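Local coordinates for protein M32 carboxypeptidase (Chitinophagaceae bacterium, PDB 7A03) that probably acts as an M32-family metallocarboxypeptidase, removing residues one at a time from the C-terminal end of peptides through a metal-dependent hydrolytic mechanism, at residues A[83-87]-A[282-287]; A[140-144]-A[372-376]; A[365-369]-A[407-411]. The contacts are given in a common frame with arbitrary orientation. Numbering follows the deposited sequence.

How the interactions relate
Interactions 2 and 3 are neighbours: both use helix 358-374, at successive positions along it, and their centres lie 13 Å apart. Tyr157 ties them together, packing on Ile373 of interaction 2 and bonding to Glu369 of interaction 3, while the loop after 407-411 serves both through Gly414, Phe416 and Gly417. Interaction 1 is remote, its centre 34 Å from that of interaction 2 and 33 Å from that of interaction 3, with nearest atoms about 22 and 23 Å away. Its loop 282-287 follows helix 258-277, which carries an HExxH sequence, probably the metal-binding motif, with no metal bound to it in this model. Interaction 3 contains part of the family's GxxQDxHW signature.

Interaction 1. Residues A[83-87]-A[282-287]; sequences VQQKN and QYGLPC
This is a polar helix-to-loop contact in which one asparagine grips a turn, joining the start of helix 82-100 to the loop between helices 258-277 and 293-307. Residues 83-87 are regular helix, with Asn87 N bonded to Val83 O at 2.9 Å. Opposite them, Gln282 to Leu285 form a type II beta turn closed by Leu285 N to Gln282 O at 2.9 Å; Tyr283 (phi/psi -50/128) and Gly284 (84/-6) occupy its corners, the second a conformation natural to glycine. Leu285 is extended, and Pro286-Cys287 begin a 3-10 segment. The backbones come closest at Asn87 and Pro286, whose CA atoms are 5.3 Å apart.

Asn87, with chi1 m, is the hub. Its OD1 accepts from Cys287 N at 2.9 Å, and its ND2 donates to Gln282 OE1 at 2.8 Å; the m,m rotamer of Gln282 folds that amide back to meet it. Around this pair, Asn87 OD1 lies 3.2 Å from Pro286 CD, and Asn87 ND2 lies 3.7 Å from Leu285 CD1. Val83 (chi1 t) sets CG1 4.0 Å from Cys287 CB and 3.7 Å from Gln282 NE2, while Lys86 CG lies 4.0 Å from Cys287 SG. The lysine's end leads away to a cation-pi contact with Phe469.

Helix 9-37 adds Tyr11, whose OH also bonds to Asn87 ND2, and Tyr14, which packs on Asn87 and Pro286. With both ends of its amide engaged, the buried Asn87 reads one backbone NH and one side-chain carbonyl; the two bonds, pointing in different directions, pin the turn at two points to one helix residue.

Interaction 2. Residues A[140-144]-A[372-376]; sequences VELKR and LIDGS
The middle of helix 129-150 packs against the C-terminal end of helix 358-374, mainly by van der Waals contact. Residues 140-144 are helical throughout, Arg144 N bonding to Val140 O at 3.0 Å; residues 372-374 are the last of their helix, and Gly375 leaves it with positive phi (95/-2). The closest backbone approach is Arg144 to Ile373, 5.7 Å between CA atoms. Val140 (chi1 t) points toward the other helix, its CG1 3.5 Å from Leu372 O and 4.3 Å from Leu372 CB. Arg144 CD lies 3.7 Å from the same Leu372 O. Ile373, although its CA-to-CB bond faces away, uses an m,m rotamer to bring CD1 back to 3.8 Å from Lys143 CB.

Electrostatics centre on Arg144 (m,t,p), whose side chain reaches over the C-terminal carbonyls of helix 358-374. Its NE is 3.3 Å from Ile373 O and its NH2 3.8 Å from Asp374 O, a favourable place for a positive charge. One guanidinium face covers Gly375, with NH1 4.0 Å from Gly375 CA; a CB on that residue would crowd NH2.

Hydrogen bonds shape the chain just past the helix. Asp374 (chi1 p) accepts at OD1 from Ser376 N at 2.7 Å, an Asx turn, and from Ser376 OG at 2.8 Å.

Around the pair, Lys143 carries its amine away to Gly414 O and Glu146, and His155 binds Asp374 OD2. Phe416, from a loop, packs on Val140, Lys143 and Ile373; helix 157-164 covers Ile373 through Tyr157 and Leu160, while helix 103-126 meets helix 129-150 at Leu142.

Interaction 3. Residues A[365-369]-A[407-411]; sequences RYEIE and QDIHW
Gln407 opens the loop side of this buried contact, which side chains bridge across a wide gap: the nearest CA pairs are Arg365-Asp408 at 10.1 Å and Glu369-Trp411 at 9.4 Å. The partner, 365-369, is one turn of helix 358-374, with Glu369 N bonded to Arg365 O at 2.8 Å. Gln407 (chi1 p, chi2 t) sets OE1 2.9 Å from Arg365 NH2, near the guanidinium plane; its amide is held by hydrogen bonds from NE2 to Leu348 O and from Arg350 N to OE1.

Asp408, in an extended conformation (-108/139) with chi1 m, makes the salt bridge. Its OD2 accepts from Arg365 NE at 2.8 Å and from Arg365 NH2 at 2.9 Å, so a single oxygen meets one edge of the guanidinium. Arg365 reaches it with an m,t,t side chain, while its NH1 turns to Tyr390 OH and His361 O. Arg350 gives Asp408 OD2 a second positive partner.

These residues belong to the GxxQDxHW signature of M32 carboxypeptidases, here QDIHW, and the contact binds that motif to the helix beside it. From Ile409 the backbone takes helical angles through Trp411 without regular helical bonds. Ile409 bonds through its carbonyl to Ser412 OG, and His410 sends NE2 to Tyr422 OH.

Trp411 (chi1 m, chi2 -17°) swings its indole back toward the helix. NE1 donates to Glu369 OE2 at 2.7 Å, nearly linear at 166°, and CH2 rests 3.6 Å from Ile368 CG2. Glu369 (m,t) extends to receive that bond, while its OE1 is occupied by Tyr157 OH and Gly417 N.

Interaction 1. Residues A[83-87]-A[282-287]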
ATOM      1  N   VAL A  83     -15.054  22.299   2.471  1.00 18.38           N
ATOM      2  CA  VAL A  83     -15.183  20.848   2.425  1.00 15.91           C
ATOM      3  C   VAL A  83     -16.268  20.421   1.441  1.00 18.17           C
ATOM      4  O   VAL A  83     -16.068  19.491   0.654  1.00 18.47           O
ATOM      5  CB  VAL A  83     -15.398  20.277   3.841  1.00 17.78           C
ATOM      6  CG1 VAL A  83     -15.823  18.813   3.783  1.00 16.24           C
ATOM      7  CG2 VAL A  83     -14.129  20.444   4.655  1.00 26.48           C
ATOM      8  N   GLN A  84     -17.426  21.086   1.462  1.00 18.39           N
ATOM      9  CA  GLN A  84     -18.495  20.737   0.528  1.00 14.95           C
ATOM     10  C   GLN A  84     -18.039  20.925  -0.913  1.00 17.82           C
ATOM     11  O   GLN A  84     -18.267  20.062  -1.773  1.00 17.71           O
ATOM     12  CB  GLN A  84     -19.714  21.615   0.800  1.00 16.69           C
ATOM     13  CG  GLN A  84     -20.382  21.337   2.144  1.00 17.28           C
ATOM     14  CD  GLN A  84     -21.492  22.327   2.431  1.00 21.46           C
ATOM     15  OE1 GLN A  84     -21.279  23.536   2.386  1.00 24.05           O
ATOM     16  NE2 GLN A  84     -22.692  21.819   2.712  1.00 29.23           N
ATOM     17  N   GLN A  85     -17.406  22.066  -1.196  1.00 19.03           N
ATOM     18  CA  GLN A  85     -16.939  22.345  -2.548  1.00 18.01           C
ATOM     19  C   GLN A  85     -15.899  21.329  -2.989  1.00 16.09           C
ATOM     20  O   GLN A  85     -15.909  20.883  -4.144  1.00 17.76           O
ATOM     21  CB  GLN A  85     -16.358  23.754  -2.620  1.00 21.67           C
ATOM     22  CG  GLN A  85     -17.398  24.858  -2.603  1.00 24.86           C
ATOM     23  CD  GLN A  85     -16.802  26.201  -3.001  1.00 31.34           C
ATOM     24  OE1 GLN A  85     -15.813  26.258  -3.733  1.00 37.62           O
ATOM     25  NE2 GLN A  85     -17.391  27.284  -2.510  1.00 24.35           N
ATOM     26  N   LYS A  86     -14.995  20.948  -2.083  1.00 14.69           N
ATOM     27  CA  LYS A  86     -13.998  19.946  -2.435  1.00 15.19           C
ATOM     28  C   LYS A  86     -14.654  18.598  -2.718  1.00 15.71           C
ATOM     29  O   LYS A  86     -14.276  17.906  -3.673  1.00 17.28           O
ATOM     30  CB  LYS A  86     -12.949  19.830  -1.320  1.00 15.16           C
ATOM     31  CG  LYS A  86     -11.819  18.836  -1.616  1.00 15.19           C
ATOM     32  CD  LYS A  86     -10.889  19.367  -2.696  1.00 21.16           C
ATOM     33  CE  LYS A  86     -10.247  20.691  -2.276  1.00 21.43           C
ATOM     34  NZ  LYS A  86      -9.252  21.174  -3.265  1.00 24.13           N
ATOM     35  N   ASN A  87     -15.616  18.198  -1.882  1.00 16.69           N
ATOM     36  CA  ASN A  87     -16.377  16.971  -2.128  1.00 15.19           C
ATOM     37  C   ASN A  87     -17.011  16.972  -3.506  1.00 17.58           C
ATOM     38  O   ASN A  87     -16.879  16.002  -4.263  1.00 17.94           O
ATOM     39  CB  ASN A  87     -17.448  16.802  -1.054  1.00 15.71           C
ATOM     40  CG  ASN A  87     -16.889  16.235   0.233  1.00 14.90           C
ATOM     41  OD1 ASN A  87     -15.871  15.538   0.221  1.00 16.30           O
ATOM     42  ND2 ASN A  87     -17.562  16.503   1.349  1.00 15.38           N
ATOM     43  N   GLN A 282     -18.300  12.416   7.161  1.00 14.65           N
ATOM     44  CA  GLN A 282     -17.910  12.434   5.762  1.00 15.11           C
ATOM     45  C   GLN A 282     -18.003  11.069   5.112  1.00 17.17           C
ATOM     46  O   GLN A 282     -17.469  10.879   4.014  1.00 14.76           O
ATOM     47  CB  GLN A 282     -16.488  12.983   5.629  1.00 14.09           C
ATOM     48  CG  GLN A 282     -16.396  14.428   5.973  1.00 14.07           C
ATOM     49  CD  GLN A 282     -17.085  15.304   4.959  1.00 17.74           C
ATOM     50  OE1 GLN A 282     -16.851  15.173   3.751  1.00 17.95           O
ATOM     51  NE2 GLN A 282     -17.918  16.229   5.436  1.00 21.24           N
ATOM     52  N   TYR A 283     -18.672  10.122   5.765  1.00 17.19           N
ATOM     53  CA  TYR A 283     -18.863   8.784   5.225  1.00 15.91           C
ATOM     54  C   TYR A 283     -19.384   8.850   3.793  1.00 16.62           C
ATOM     55  O   TYR A 283     -20.360   9.547   3.508  1.00 15.96           O
ATOM     56  CB  TYR A 283     -19.898   8.097   6.108  1.00 13.32           C
ATOM     57  CG  TYR A 283     -20.381   6.744   5.624  1.00 13.00           C
ATOM     58  CD1 TYR A 283     -19.652   5.600   5.893  1.00 14.73           C
ATOM     59  CD2 TYR A 283     -21.577   6.614   4.910  1.00 13.92           C
ATOM     60  CE1 TYR A 283     -20.090   4.356   5.479  1.00 14.18           C
ATOM     61  CE2 TYR A 283     -22.016   5.370   4.496  1.00 13.95           C
ATOM     62  CZ  TYR A 283     -21.271   4.253   4.777  1.00 13.18           C
ATOM     63  OH  TYR A 283     -21.713   3.023   4.368  1.00 14.81           O
ATOM     64  N   GLY A 284     -18.715   8.140   2.887  1.00 14.05           N
ATOM     65  CA  GLY A 284     -19.138   8.103   1.501  1.00 15.70           C
ATOM     66  C   GLY A 284     -18.662   9.246   0.633  1.00 13.76           C
ATOM     67  O   GLY A 284     -18.880   9.208  -0.583  1.00 14.60           O
ATOM     68  N   LEU A 285     -17.998  10.251   1.200  1.00 13.16           N
ATOM     69  CA  LEU A 285     -17.616  11.459   0.482  1.00 12.41           C
ATOM     70  C   LEU A 285     -16.101  11.543   0.377  1.00 12.97           C
ATOM     71  O   LEU A 285     -15.378  10.961   1.194  1.00 12.49           O
ATOM     72  CB  LEU A 285     -18.135  12.699   1.222  1.00 12.66           C
ATOM     73  CG  LEU A 285     -19.585  12.620   1.708  1.00 13.41           C
ATOM     74  CD1 LEU A 285     -20.004  13.916   2.396  1.00 15.02           C
ATOM     75  CD2 LEU A 285     -20.517  12.365   0.534  1.00 15.87           C
ATOM     76  N   PRO A 286     -15.582  12.277  -0.615  1.00 15.35           N
ATOM     77  CA  PRO A 286     -14.121  12.312  -0.787  1.00 15.22           C
ATOM     78  C   PRO A 286     -13.369  12.754   0.456  1.00 13.80           C
ATOM     79  O   PRO A 286     -12.309  12.197   0.761  1.00 13.81           O
ATOM     80  CB  PRO A 286     -13.925  13.259  -1.983  1.00 13.86           C
ATOM     81  CG  PRO A 286     -15.219  13.119  -2.769  1.00 14.42           C
ATOM     82  CD  PRO A 286     -16.284  12.980  -1.703  1.00 14.60           C
ATOM     83  N   CYS A 287     -13.909  13.711   1.209  1.00 14.15           N
ATOM     84  CA  CYS A 287     -13.244  14.137   2.433  1.00 14.44           C
ATOM     85  C   CYS A 287     -13.428  13.153   3.588  1.00 15.34           C
ATOM     86  O   CYS A 287     -12.959  13.432   4.690  1.00 14.41           O
ATOM     87  CB  CYS A 287     -13.609  15.582   2.798  1.00 13.69           C
ATOM     88  SG  CYS A 287     -13.016  16.782   1.565  1.00 17.52           S
TER

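Interaction 2. Residues A[140-144]-A[372-376]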
ATOM      1  N   VAL A 140      -1.485  -5.210 -22.420  1.00 20.81           N
ATOM      2  CA  VAL A 140      -0.671  -4.023 -22.658  1.00 20.82           C
ATOM      3  C   VAL A 140      -1.246  -3.189 -23.799  1.00 23.80           C
ATOM      4  O   VAL A 140      -1.283  -1.953 -23.724  1.00 22.71           O
ATOM      5  CB  VAL A 140       0.801  -4.419 -22.901  1.00 19.78           C
ATOM      6  CG1 VAL A 140       1.610  -3.237 -23.441  1.00 24.05           C
ATOM      7  CG2 VAL A 140       1.416  -4.938 -21.616  1.00 22.95           C
ATOM      8  N   GLU A 141      -1.677  -3.847 -24.886  1.00 25.81           N
ATOM      9  CA  GLU A 141      -2.311  -3.120 -25.984  1.00 27.28           C
ATOM     10  C   GLU A 141      -3.517  -2.325 -25.491  1.00 24.15           C
ATOM     11  O   GLU A 141      -3.679  -1.133 -25.811  1.00 23.44           O
ATOM     12  CB  GLU A 141      -2.752  -4.098 -27.077  1.00 36.68           C
ATOM     13  CG  GLU A 141      -1.636  -4.894 -27.728  1.00 41.59           C
ATOM     14  CD  GLU A 141      -2.095  -5.623 -28.982  1.00 48.24           C
ATOM     15  OE1 GLU A 141      -3.320  -5.657 -29.242  1.00 49.95           O
ATOM     16  OE2 GLU A 141      -1.230  -6.168 -29.703  1.00 51.29           O
ATOM     17  N   LEU A 142      -4.372  -2.973 -24.696  1.00 22.06           N
ATOM     18  CA  LEU A 142      -5.562  -2.284 -24.206  1.00 25.04           C
ATOM     19  C   LEU A 142      -5.192  -1.142 -23.264  1.00 26.99           C
ATOM     20  O   LEU A 142      -5.840  -0.086 -23.267  1.00 23.41           O
ATOM     21  CB  LEU A 142      -6.529  -3.279 -23.564  1.00 25.24           C
ATOM     22  CG  LEU A 142      -7.234  -4.196 -24.576  1.00 24.58           C
ATOM     23  CD1 LEU A 142      -8.062  -5.273 -23.889  1.00 26.99           C
ATOM     24  CD2 LEU A 142      -8.102  -3.360 -25.499  1.00 28.57           C
ATOM     25  N   LYS A 143      -4.121  -1.313 -22.490  1.00 23.71           N
ATOM     26  CA  LYS A 143      -3.717  -0.263 -21.561  1.00 26.10           C
ATOM     27  C   LYS A 143      -3.206   0.961 -22.308  1.00 22.24           C
ATOM     28  O   LYS A 143      -3.432   2.100 -21.884  1.00 19.86           O
ATOM     29  CB  LYS A 143      -2.655  -0.803 -20.603  1.00 19.93           C
ATOM     30  CG  LYS A 143      -3.216  -1.691 -19.523  1.00 21.67           C
ATOM     31  CD  LYS A 143      -3.895  -0.851 -18.444  1.00 22.72           C
ATOM     32  CE  LYS A 143      -5.063  -1.570 -17.820  1.00 23.41           C
ATOM     33  NZ  LYS A 143      -5.528  -0.762 -16.663  1.00 19.98           N
ATOM     34  N   ARG A 144      -2.518   0.749 -23.434  1.00 22.79           N
ATOM     35  CA  ARG A 144      -2.100   1.892 -24.241  1.00 22.89           C
ATOM     36  C   ARG A 144      -3.306   2.626 -24.829  1.00 19.99           C
ATOM     37  O   ARG A 144      -3.379   3.871 -24.778  1.00 21.14           O
ATOM     38  CB  ARG A 144      -1.104   1.451 -25.317  1.00 23.01           C
ATOM     39  CG  ARG A 144       0.049   0.623 -24.724  1.00 26.18           C
ATOM     40  CD  ARG A 144       1.057   0.215 -25.776  1.00 25.28           C
ATOM     41  NE  ARG A 144       1.573   1.379 -26.479  1.00 23.58           N
ATOM     42  CZ  ARG A 144       2.267   1.317 -27.608  1.00 27.99           C
ATOM     43  NH1 ARG A 144       2.532   0.142 -28.158  1.00 35.15           N
ATOM     44  NH2 ARG A 144       2.695   2.432 -28.177  1.00 29.67           N
ATOM     45  N   LEU A 372       6.696  -0.665 -21.367  1.00 21.32           N
ATOM     46  CA  LEU A 372       5.594  -1.398 -21.981  1.00 24.79           C
ATOM     47  C   LEU A 372       4.543  -0.434 -22.500  1.00 27.73           C
ATOM     48  O   LEU A 372       3.978  -0.636 -23.584  1.00 23.21           O
ATOM     49  CB  LEU A 372       4.976  -2.370 -20.978  1.00 23.46           C
ATOM     50  CG  LEU A 372       5.807  -3.603 -20.604  1.00 26.28           C
ATOM     51  CD1 LEU A 372       5.123  -4.372 -19.485  1.00 23.11           C
ATOM     52  CD2 LEU A 372       6.044  -4.513 -21.807  1.00 31.09           C
ATOM     53  N   ILE A 373       4.303   0.645 -21.756  1.00 23.71           N
ATOM     54  CA  ILE A 373       3.220   1.556 -22.095  1.00 27.10           C
ATOM     55  C   ILE A 373       3.640   2.569 -23.156  1.00 29.50           C
ATOM     56  O   ILE A 373       2.805   3.017 -23.951  1.00 29.61           O
ATOM     57  CB  ILE A 373       2.661   2.203 -20.816  1.00 28.04           C
ATOM     58  CG1 ILE A 373       2.126   1.115 -19.881  1.00 21.22           C
ATOM     59  CG2 ILE A 373       1.561   3.195 -21.146  1.00 31.17           C
ATOM     60  CD1 ILE A 373       1.030   0.250 -20.506  1.00 24.54           C
ATOM     61  N   ASP A 374       4.918   2.952 -23.203  1.00 24.97           N
ATOM     62  CA  ASP A 374       5.356   3.848 -24.267  1.00 26.96           C
ATOM     63  C   ASP A 374       5.715   3.120 -25.556  1.00 28.83           C
ATOM     64  O   ASP A 374       5.872   3.772 -26.595  1.00 37.58           O
ATOM     65  CB  ASP A 374       6.447   4.829 -23.801  1.00 31.68           C
ATOM     66  CG  ASP A 374       7.807   4.169 -23.561  1.00 43.11           C
ATOM     67  OD1 ASP A 374       8.060   3.043 -24.037  1.00 46.02           O
ATOM     68  OD2 ASP A 374       8.644   4.807 -22.885  1.00 47.14           O
ATOM     69  N   GLY A 375       5.823   1.795 -25.519  1.00 32.50           N
ATOM     70  CA  GLY A 375       6.153   1.013 -26.686  1.00 35.24           C
ATOM     71  C   GLY A 375       7.619   0.683 -26.846  1.00 41.47           C
ATOM     72  O   GLY A 375       7.977  -0.017 -27.802  1.00 51.35           O
ATOM     73  N   SER A 376       8.481   1.154 -25.944  1.00 35.70           N
ATOM     74  CA  SER A 376       9.912   0.931 -26.097  1.00 35.70           C
ATOM     75  C   SER A 376      10.346  -0.444 -25.610  1.00 34.42           C
ATOM     76  O   SER A 376      11.417  -0.915 -25.999  1.00 37.57           O
ATOM     77  CB  SER A 376      10.706   2.024 -25.380  1.00 32.63           C
ATOM     78  OG  SER A 376      10.589   1.895 -23.974  1.00 33.00           O
TER

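Interaction 3. Residues A[365-369]-A[407-411]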
ATOM      1  N   ARG A 365      10.028  -2.675 -11.745  1.00 16.69           N
ATOM      2  CA  ARG A 365       8.667  -2.725 -12.267  1.00 15.92           C
ATOM      3  C   ARG A 365       8.306  -1.395 -12.910  1.00 16.35           C
ATOM      4  O   ARG A 365       7.724  -1.355 -14.011  1.00 18.30           O
ATOM      5  CB  ARG A 365       7.692  -3.114 -11.149  1.00 15.82           C
ATOM      6  CG  ARG A 365       7.816  -4.593 -10.743  1.00 16.69           C
ATOM      7  CD  ARG A 365       7.380  -4.820  -9.293  1.00 14.72           C
ATOM      8  NE  ARG A 365       7.436  -6.222  -8.871  1.00 15.80           N
ATOM      9  CZ  ARG A 365       8.565  -6.911  -8.666  1.00 15.94           C
ATOM     10  NH1 ARG A 365       9.745  -6.341  -8.852  1.00 15.06           N
ATOM     11  NH2 ARG A 365       8.521  -8.177  -8.262  1.00 17.46           N
ATOM     12  N   TYR A 366       8.746  -0.293 -12.291  1.00 16.78           N
ATOM     13  CA  TYR A 366       8.440   1.007 -12.861  1.00 16.79           C
ATOM     14  C   TYR A 366       9.052   1.126 -14.251  1.00 19.54           C
ATOM     15  O   TYR A 366       8.355   1.446 -15.230  1.00 17.69           O
ATOM     16  CB  TYR A 366       8.899   2.112 -11.905  1.00 15.55           C
ATOM     17  CG  TYR A 366       8.941   3.484 -12.500  1.00 14.88           C
ATOM     18  CD1 TYR A 366       7.782   4.222 -12.697  1.00 15.13           C
ATOM     19  CD2 TYR A 366      10.156   4.055 -12.857  1.00 15.22           C
ATOM     20  CE1 TYR A 366       7.834   5.472 -13.257  1.00 14.98           C
ATOM     21  CE2 TYR A 366      10.214   5.329 -13.414  1.00 16.56           C
ATOM     22  CZ  TYR A 366       9.038   6.026 -13.604  1.00 16.98           C
ATOM     23  OH  TYR A 366       9.052   7.286 -14.148  1.00 17.44           O
ATOM     24  N   GLU A 367      10.333   0.759 -14.384  1.00 18.93           N
ATOM     25  CA  GLU A 367      10.965   0.972 -15.680  1.00 17.69           C
ATOM     26  C   GLU A 367      10.303   0.093 -16.721  1.00 19.39           C
ATOM     27  O   GLU A 367       9.988   0.554 -17.831  1.00 23.30           O
ATOM     28  CB  GLU A 367      12.477   0.738 -15.630  1.00 18.29           C
ATOM     29  CG  GLU A 367      13.222   1.566 -14.580  1.00 22.96           C
ATOM     30  CD  GLU A 367      13.232   3.068 -14.853  1.00 25.12           C
ATOM     31  OE1 GLU A 367      12.962   3.490 -15.999  1.00 25.37           O
ATOM     32  OE2 GLU A 367      13.523   3.831 -13.903  1.00 30.78           O
ATOM     33  N   ILE A 368       9.972  -1.141 -16.334  1.00 16.24           N
ATOM     34  CA  ILE A 368       9.371  -2.055 -17.289  1.00 17.86           C
ATOM     35  C   ILE A 368       8.004  -1.543 -17.693  1.00 22.87           C
ATOM     36  O   ILE A 368       7.685  -1.465 -18.889  1.00 22.93           O
ATOM     37  CB  ILE A 368       9.329  -3.478 -16.709  1.00 22.37           C
ATOM     38  CG1 ILE A 368      10.717  -4.108 -16.790  1.00 20.98           C
ATOM     39  CG2 ILE A 368       8.279  -4.328 -17.427  1.00 24.39           C
ATOM     40  CD1 ILE A 368      10.839  -5.390 -16.031  1.00 23.74           C
ATOM     41  N   GLU A 369       7.203  -1.103 -16.713  1.00 17.34           N
ATOM     42  CA  GLU A 369       5.877  -0.631 -17.078  1.00 19.03           C
ATOM     43  C   GLU A 369       5.993   0.573 -17.981  1.00 21.01           C
ATOM     44  O   GLU A 369       5.281   0.672 -18.996  1.00 20.63           O
ATOM     45  CB  GLU A 369       5.038  -0.309 -15.846  1.00 16.79           C
ATOM     46  CG  GLU A 369       4.493  -1.539 -15.176  1.00 16.44           C
ATOM     47  CD  GLU A 369       3.620  -1.223 -14.002  1.00 19.02           C
ATOM     48  OE1 GLU A 369       3.272  -0.037 -13.823  1.00 19.91           O
ATOM     49  OE2 GLU A 369       3.285  -2.164 -13.261  1.00 18.88           O
ATOM     50  N   GLN A 407       5.972 -13.424 -10.558  1.00 20.59           N
ATOM     51  CA  GLN A 407       5.759 -13.463  -9.113  1.00 20.62           C
ATOM     52  C   GLN A 407       4.562 -12.626  -8.668  1.00 19.07           C
ATOM     53  O   GLN A 407       3.880 -12.994  -7.707  1.00 23.31           O
ATOM     54  CB  GLN A 407       7.025 -13.044  -8.357  1.00 21.18           C
ATOM     55  CG  GLN A 407       7.527 -11.629  -8.651  1.00 21.09           C
ATOM     56  CD  GLN A 407       8.807 -11.311  -7.880  1.00 20.26           C
ATOM     57  OE1 GLN A 407       8.759 -10.727  -6.802  1.00 20.02           O
ATOM     58  NE2 GLN A 407       9.952 -11.722  -8.425  1.00 21.70           N
ATOM     59  N   ASP A 408       4.304 -11.502  -9.322  1.00 17.98           N
ATOM     60  CA  ASP A 408       3.331 -10.532  -8.839  1.00 17.48           C
ATOM     61  C   ASP A 408       2.086 -10.553  -9.715  1.00 18.59           C
ATOM     62  O   ASP A 408       2.181 -10.641 -10.944  1.00 22.49           O
ATOM     63  CB  ASP A 408       3.931  -9.122  -8.792  1.00 15.84           C
ATOM     64  CG  ASP A 408       4.769  -8.902  -7.556  1.00 19.94           C
ATOM     65  OD1 ASP A 408       4.456  -9.521  -6.519  1.00 18.91           O
ATOM     66  OD2 ASP A 408       5.735  -8.105  -7.610  1.00 18.09           O
ATOM     67  N   ILE A 409       0.921 -10.463  -9.064  1.00 22.11           N
ATOM     68  CA  ILE A 409      -0.369 -10.607  -9.739  1.00 24.22           C
ATOM     69  C   ILE A 409      -0.834  -9.340 -10.436  1.00 23.94           C
ATOM     70  O   ILE A 409      -1.770  -9.404 -11.246  1.00 20.20           O
ATOM     71  CB  ILE A 409      -1.417 -11.054  -8.701  1.00 22.04           C
ATOM     72  CG1 ILE A 409      -2.636 -11.696  -9.378  1.00 23.26           C
ATOM     73  CG2 ILE A 409      -1.826  -9.883  -7.804  1.00 22.20           C
ATOM     74  CD1 ILE A 409      -3.582 -12.396  -8.384  1.00 27.64           C
ATOM     75  N   HIS A 410      -0.175  -8.204 -10.183  1.00 20.04           N
ATOM     76  CA  HIS A 410      -0.744  -6.903 -10.522  1.00 17.11           C
ATOM     77  C   HIS A 410      -1.098  -6.808 -12.000  1.00 20.47           C
ATOM     78  O   HIS A 410      -2.202  -6.375 -12.358  1.00 22.37           O
ATOM     79  CB  HIS A 410       0.203  -5.776 -10.087  1.00 16.90           C
ATOM     80  CG  HIS A 410       0.451  -5.740  -8.608  1.00 18.78           C
ATOM     81  ND1 HIS A 410       0.966  -6.812  -7.912  1.00 21.01           N
ATOM     82  CD2 HIS A 410       0.251  -4.761  -7.694  1.00 19.49           C
ATOM     83  CE1 HIS A 410       1.072  -6.497  -6.633  1.00 19.42           C
ATOM     84  NE2 HIS A 410       0.645  -5.256  -6.475  1.00 20.07           N
ATOM     85  N   TRP A 411      -0.188  -7.247 -12.873  1.00 16.21           N
ATOM     86  CA  TRP A 411      -0.394  -7.081 -14.306  1.00 21.46           C
ATOM     87  C   TRP A 411      -1.583  -7.895 -14.792  1.00 22.47           C
ATOM     88  O   TRP A 411      -2.343  -7.433 -15.650  1.00 23.42           O
ATOM     89  CB  TRP A 411       0.875  -7.458 -15.069  1.00 19.72           C
ATOM     90  CG  TRP A 411       2.007  -6.489 -14.832  1.00 22.51           C
ATOM     91  CD1 TRP A 411       1.912  -5.229 -14.321  1.00 17.46           C
ATOM     92  CD2 TRP A 411       3.386  -6.701 -15.121  1.00 20.99           C
ATOM     93  NE1 TRP A 411       3.157  -4.643 -14.252  1.00 18.32           N
ATOM     94  CE2 TRP A 411       4.078  -5.525 -14.751  1.00 21.93           C
ATOM     95  CE3 TRP A 411       4.109  -7.769 -15.655  1.00 19.02           C
ATOM     96  CZ2 TRP A 411       5.455  -5.393 -14.902  1.00 22.13           C
ATOM     97  CZ3 TRP A 411       5.477  -7.635 -15.803  1.00 21.37           C
ATOM     98  CH2 TRP A 411       6.132  -6.462 -15.422  1.00 18.86           C
TER